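PDB 5L0L: LPG0439 HIT-related domain-containing protein from Legionella pneumophila subsp. pneumophila, which is of unknown function but carries a domain related to the histidine-triad (HIT) family within a longer protein predicted to span the membrane. Local coordinates for the interface of chains A and B. Coordinates in Å, arbitrary orientation; residue numbers count along the deposited sequence, not the author numbering. Chains: chain A/B, Uncharacterized protein.

Contact 1: the interface of chains A and B. Residues chain A 160, 162-164; chain B 153-154.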
ATOM      1  N   ALA A 160       9.782  -7.104  10.269  1.00 21.48           N
ATOM      2  CA  ALA A 160       8.903  -8.199  10.658  1.00 21.57           C
ATOM      3  C   ALA A 160       9.447  -8.820  11.949  1.00 22.42           C
ATOM      4  O   ALA A 160      10.657  -8.928  12.102  1.00 22.54           O
ATOM      5  CB  ALA A 160       8.872  -9.243   9.542  1.00 21.20           C
ATOM      6  N   ASN A 162       9.098 -11.957  12.820  1.00 25.67           N
ATOM      7  CA  ASN A 162       9.613 -13.239  12.339  1.00 27.09           C
ATOM      8  C   ASN A 162      10.583 -12.992  11.161  1.00 26.57           C
ATOM      9  O   ASN A 162      10.208 -12.449  10.119  1.00 24.51           O
ATOM     10  CB  ASN A 162       8.416 -14.102  11.932  1.00 28.39           C
ATOM     11  CG  ASN A 162       8.773 -15.541  11.625  1.00 31.41           C
ATOM     12  OD1 ASN A 162       9.939 -15.937  11.668  1.00 33.76           O
ATOM     13  ND2 ASN A 162       7.752 -16.342  11.291  1.00 32.87           N
ATOM     14  N   LYS A 163      11.834 -13.393  11.335  1.00 28.10           N
ATOM     15  CA  LYS A 163      12.842 -13.276  10.287  1.00 29.37           C
ATOM     16  C   LYS A 163      13.568 -14.611  10.127  1.00 31.22           C
ATOM     17  O   LYS A 163      13.767 -15.313  11.110  1.00 32.70           O
ATOM     18  CB  LYS A 163      13.872 -12.228  10.666  1.00 30.10           C
ATOM     19  CG  LYS A 163      13.311 -10.871  11.057  1.00 30.36           C
ATOM     20  CD  LYS A 163      14.442  -9.908  11.364  1.00 31.59           C
ATOM     21  CE  LYS A 163      13.960  -8.494  11.728  1.00 32.32           C
ATOM     22  NZ  LYS A 163      13.289  -8.477  13.055  1.00 33.05           N
ATOM     23  N   THR A 164      13.967 -14.948   8.907  1.00 32.25           N
ATOM     24  CA  THR A 164      14.781 -16.153   8.682  1.00 34.65           C
ATOM     25  C   THR A 164      16.269 -15.842   8.766  1.00 34.61           C
ATOM     26  O   THR A 164      17.078 -16.743   8.963  1.00 34.49           O
ATOM     27  CB  THR A 164      14.494 -16.822   7.321  1.00 37.12           C
ATOM     28  OG1 THR A 164      14.829 -15.929   6.251  1.00 39.77           O
ATOM     29  CG2 THR A 164      13.041 -17.210   7.204  1.00 37.80           C
TER
ATOM     30  N   GLY B 153       3.806 -14.747   7.754  1.00 18.27           N
ATOM     31  CA  GLY B 153       4.571 -14.274   8.905  1.00 18.61           C
ATOM     32  C   GLY B 153       5.903 -13.649   8.551  1.00 18.47           C
ATOM     33  O   GLY B 153       6.405 -12.780   9.286  1.00 18.74           O
ATOM     34  N   LEU B 154       6.501 -14.085   7.440  1.00 18.13           N
ATOM     35  CA  LEU B 154       7.754 -13.499   6.944  1.00 18.05           C
ATOM     36  C   LEU B 154       7.500 -12.342   5.975  1.00 17.36           C
ATOM     37  O   LEU B 154       6.483 -12.303   5.294  1.00 16.99           O
ATOM     38  CB  LEU B 154       8.555 -14.575   6.198  1.00 18.40           C
ATOM     39  CG  LEU B 154       8.877 -15.814   7.065  1.00 19.11           C
ATOM     40  CD1 LEU B 154       9.559 -16.881   6.236  1.00 19.44           C
ATOM     41  CD2 LEU B 154       9.776 -15.424   8.215  1.00 19.73           C
TER
HETATM   42  O   HOH W   1       6.469 -11.326  11.579  1.00 19.60           O

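Contact 2: the interface of chains A and B. Residues chain A 81, 83-84, 87, 203; chain B 73, 76-77, 80-81.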
ATOM      1  N   ASP A  81      -9.081   5.073   1.187  1.00 18.85           N
ATOM      2  CA  ASP A  81      -9.436   6.501   1.066  1.00 19.72           C
ATOM      3  C   ASP A  81      -8.683   7.342   2.110  1.00 18.74           C
ATOM      4  O   ASP A  81      -8.177   8.427   1.800  1.00 18.80           O
ATOM      5  CB  ASP A  81     -10.948   6.715   1.253  1.00 21.25           C
ATOM      6  CG  ASP A  81     -11.776   6.295   0.048  1.00 23.23           C
ATOM      7  OD1 ASP A  81     -11.247   6.040  -1.065  1.00 24.25           O
ATOM      8  OD2 ASP A  81     -13.039   6.244   0.215  1.00 25.10           O
ATOM      9  N   ALA A  83      -5.895   6.527   3.513  1.00 16.41           N
ATOM     10  CA  ALA A  83      -4.533   6.543   2.977  1.00 15.96           C
ATOM     11  C   ALA A  83      -4.340   7.620   1.898  1.00 16.11           C
ATOM     12  O   ALA A  83      -3.375   8.385   1.950  1.00 15.83           O
ATOM     13  CB  ALA A  83      -4.103   5.151   2.499  1.00 15.80           C
ATOM     14  N   SER A  84      -5.264   7.717   0.945  1.00 16.40           N
ATOM     15  CA  SER A  84      -5.174   8.740  -0.110  1.00 16.65           C
ATOM     16  C   SER A  84      -5.094  10.147   0.478  1.00 16.61           C
ATOM     17  O   SER A  84      -4.273  10.964   0.030  1.00 16.65           O
ATOM     18  CB  SER A  84      -6.368   8.635  -1.055  1.00 17.18           C
ATOM     19  OG  SER A  84      -6.365   7.368  -1.700  1.00 17.49           O
ATOM     20  N   THR A  87      -1.598  10.700   2.198  1.00 15.68           N
ATOM     21  CA  THR A  87      -0.490  10.948   1.272  1.00 15.89           C
ATOM     22  C   THR A  87      -0.191  12.451   1.051  1.00 16.39           C
ATOM     23  O   THR A  87       0.968  12.830   0.848  1.00 16.18           O
ATOM     24  CB  THR A  87      -0.674  10.321  -0.122  1.00 15.97           C
ATOM     25  OG1 THR A  87      -1.781  10.941  -0.798  1.00 16.36           O
ATOM     26  CG2 THR A  87      -0.857   8.780  -0.035  1.00 15.75           C
ATOM     27  N   PHE A 203     -12.797  14.915  -1.839  1.00 37.16           N
ATOM     28  CA  PHE A 203     -13.450  14.116  -0.817  1.00 37.68           C
ATOM     29  C   PHE A 203     -14.874  14.620  -0.509  1.00 41.14           C
ATOM     30  O   PHE A 203     -15.712  13.849  -0.014  1.00 43.54           O
ATOM     31  CB  PHE A 203     -12.558  14.023   0.423  1.00 35.05           C
ATOM     32  CG  PHE A 203     -11.236  13.328   0.154  1.00 33.61           C
ATOM     33  CD1 PHE A 203     -11.196  11.947  -0.048  1.00 33.30           C
ATOM     34  CD2 PHE A 203     -10.052  14.059   0.039  1.00 32.33           C
ATOM     35  CE1 PHE A 203      -9.984  11.309  -0.313  1.00 32.66           C
ATOM     36  CE2 PHE A 203      -8.851  13.424  -0.235  1.00 32.37           C
ATOM     37  CZ  PHE A 203      -8.822  12.055  -0.411  1.00 32.07           C
TER
ATOM     38  N   VAL B  73      -3.933  14.566  -5.791  1.00 22.15           N
ATOM     39  CA  VAL B  73      -4.723  13.716  -4.895  1.00 21.91           C
ATOM     40  C   VAL B  73      -5.747  12.862  -5.667  1.00 21.94           C
ATOM     41  O   VAL B  73      -6.004  11.726  -5.282  1.00 21.03           O
ATOM     42  CB  VAL B  73      -5.392  14.489  -3.726  1.00 22.13           C
ATOM     43  CG1 VAL B  73      -6.578  15.349  -4.177  1.00 23.10           C
ATOM     44  CG2 VAL B  73      -5.812  13.529  -2.626  1.00 21.94           C
ATOM     45  N   GLN B  76      -3.796   9.855  -7.143  1.00 19.69           N
ATOM     46  CA  GLN B  76      -3.548   8.914  -6.033  1.00 19.39           C
ATOM     47  C   GLN B  76      -4.807   8.186  -5.554  1.00 20.16           C
ATOM     48  O   GLN B  76      -4.789   6.973  -5.323  1.00 19.35           O
ATOM     49  CB  GLN B  76      -2.901   9.640  -4.872  1.00 18.85           C
ATOM     50  CG  GLN B  76      -2.577   8.782  -3.648  1.00 18.30           C
ATOM     51  CD  GLN B  76      -1.411   7.861  -3.908  1.00 17.74           C
ATOM     52  OE1 GLN B  76      -0.258   8.294  -3.957  1.00 17.62           O
ATOM     53  NE2 GLN B  76      -1.693   6.602  -4.078  1.00 17.61           N
ATOM     54  N   ARG B  77      -5.898   8.934  -5.387  1.00 21.83           N
ATOM     55  CA  ARG B  77      -7.129   8.343  -4.902  1.00 23.15           C
ATOM     56  C   ARG B  77      -7.704   7.297  -5.867  1.00 22.05           C
ATOM     57  O   ARG B  77      -8.191   6.264  -5.436  1.00 21.43           O
ATOM     58  CB  ARG B  77      -8.182   9.425  -4.586  1.00 26.50           C
ATOM     59  CG  ARG B  77      -9.213   8.869  -3.627  1.00 29.85           C
ATOM     60  CD  ARG B  77     -10.592   9.236  -4.015  1.00 34.43           C
ATOM     61  NE  ARG B  77     -11.548   8.871  -2.966  1.00 37.29           N
ATOM     62  CZ  ARG B  77     -12.682   9.511  -2.740  1.00 38.96           C
ATOM     63  NH1 ARG B  77     -13.477   9.096  -1.751  1.00 40.23           N
ATOM     64  NH2 ARG B  77     -13.026  10.551  -3.497  1.00 40.83           N
ATOM     65  N   ASN B  80      -5.718   4.104  -5.576  1.00 18.15           N
ATOM     66  CA  ASN B  80      -6.115   3.381  -4.385  1.00 18.44           C
ATOM     67  C   ASN B  80      -7.515   2.776  -4.500  1.00 18.81           C
ATOM     68  O   ASN B  80      -7.772   1.759  -3.893  1.00 18.33           O
ATOM     69  CB  ASN B  80      -5.955   4.274  -3.144  1.00 18.85           C
ATOM     70  CG  ASN B  80      -4.506   4.525  -2.794  1.00 18.78           C
ATOM     71  OD1 ASN B  80      -3.582   4.175  -3.527  1.00 19.26           O
ATOM     72  ND2 ASN B  80      -4.290   5.165  -1.667  1.00 19.30           N
ATOM     73  N   ASP B  81      -8.408   3.394  -5.287  1.00 19.56           N
ATOM     74  CA  ASP B  81      -9.747   2.807  -5.542  1.00 20.36           C
ATOM     75  C   ASP B  81      -9.602   1.520  -6.367  1.00 19.53           C
ATOM     76  O   ASP B  81     -10.229   0.486  -6.050  1.00 19.63           O
ATOM     77  CB  ASP B  81     -10.681   3.802  -6.263  1.00 21.97           C
ATOM     78  CG  ASP B  81     -11.280   4.887  -5.340  1.00 23.50           C
ATOM     79  OD1 ASP B  81     -11.094   4.863  -4.094  1.00 25.16           O
ATOM     80  OD2 ASP B  81     -11.936   5.830  -5.855  1.00 24.92           O
TER
HETATM   81  O   HOH W   2     -10.326   3.156  -2.048  1.00 25.16           O
HETATM   82  O   HOH W   3      -8.778   5.987  -2.351  1.00 29.01           O
HETATM   83  O   HOH W   4     -13.230   5.705  -2.683  1.00 43.23           O

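Contact 1: the interface of chains A and B
B:Leu154 pushes its forked tip between A:Asn162 and A:Thr164, where a loop of chain B meets a loop of chain A, and the branches divide the work. Methyl CD2 lies over a face of the carboxamide of A:Asn162, displaced toward its oxygen end, 3.5 Å from OD1. The amide carbon CG of A:Asn162 is 3.6 Å from CD2 of B:Leu154, so the flat face of a polar group serves as a packing surface. The other branch, CD1 of B:Leu154, meets methyl CG2 of A:Thr164 at 3.6 Å, the two side chains crossing at about a right angle. In A:Asn162, CG stands anti to the backbone N (chi1 -171°), which carries the amide out toward chain B and presents its face to the leucine.

No polar atom of one chain bonds directly to the other within this patch; water supplies the link. The backbone N of A:Asn162 meets water 1 at 3.0 Å, with an angle of 166° at the hydrogen. Water 1 in turn lies 2.7 Å from the carbonyl O of B:Gly153. O of B:Gly153 also sits 3.6 Å from CB of A:Asn162, so the bridge runs beside the stem of the packed side chain. The neighbouring glycine and leucine thus offer a backbone acceptor and an apolar tip to the same asparagine.

Behind this shell, A:Lys163 folds back on its own chain: its side-chain amine NZ bonds to the backbone O of A:Ala160 at 2.8 Å, almost in line with the carbonyl (161° at O). The bond ties together the loop on either side of A:Asn162 and probably steadies it. As a worked example of shape fit with a water-mediated link, the patch joins the two copies loop to loop and probably helps to set their relative position in the two-fold dimer of the crystal.

Contact 2: the interface of chains A and B
B:Arg77 runs between A:Asp81 and A:Phe203 and uses its guanidinium in two ways. Over one face stands the ring of A:Phe203, whose edge atom CD1 lies 3.9 Å above the plane, over its centre; with the planes 52° apart, this is a tilted approach rather than a parallel stack. At the guanidinium edge, in plane, comes the carboxylate of A:Asp81, turned 68° out of that plane. NE of B:Arg77 reaches OD1 of A:Asp81 at 3.4 Å, and NH1 faces OD2; both bonds are nearly straight but weak, making a long salt bridge. CG of B:Arg77 is anti to the backbone N (chi1 -159°), and a bend farther along swings the guanidinium toward both partners.

Beside it, A:Ser84 lays its CB against the aliphatic stem of B:Arg77. Its hydroxyl OG lies 3.0 Å from ND2 of B:Asn80 but well above the amide plane, a close polar contact with poor hydrogen-bond geometry. B:Gln76 may steady that amide through a weak bond to OD1 of B:Asn80; its side chain and that of A:Thr87 reach toward each other tip to tip, CG coming nearest to OG1 of the threonine.

Near the two-fold axis the twin aspartates confront each other, OD1 of A:Asp81 3.3 Å from OD1 of B:Asp81. Two acceptors so close would repel if both were charged, but B:Arg77 and waters 2, 3 and 4, each bridging the two oxygens, could ease the strain. Water 4 lies 2.6 Å from OD1 of A:Asp81, and water 3 also touches OG of A:Ser84.

The patch packs helix 73-92 of one copy against its twin, forming a hydrated, largely polar centre that probably holds the dimer together.

Contact 1 and contact 2 belong to one two-fold interface, with the centres of their C-alpha atoms about 29 Å apart. They share no residue. Contact 1 joins loop to loop toward the periphery, whereas contact 2 brings together helix 73-92 of both copies, with helix 197-203 of each copy lending support in its own half. Symmetry repeats contact 1 with the chains exchanged, while the twin of contact 2 overlaps it at the paired aspartates. Such spacing of a central helix pair and outlying loops would restrain rotation of one copy against the other, although the structure alone does not show that the dimer forms in the cell.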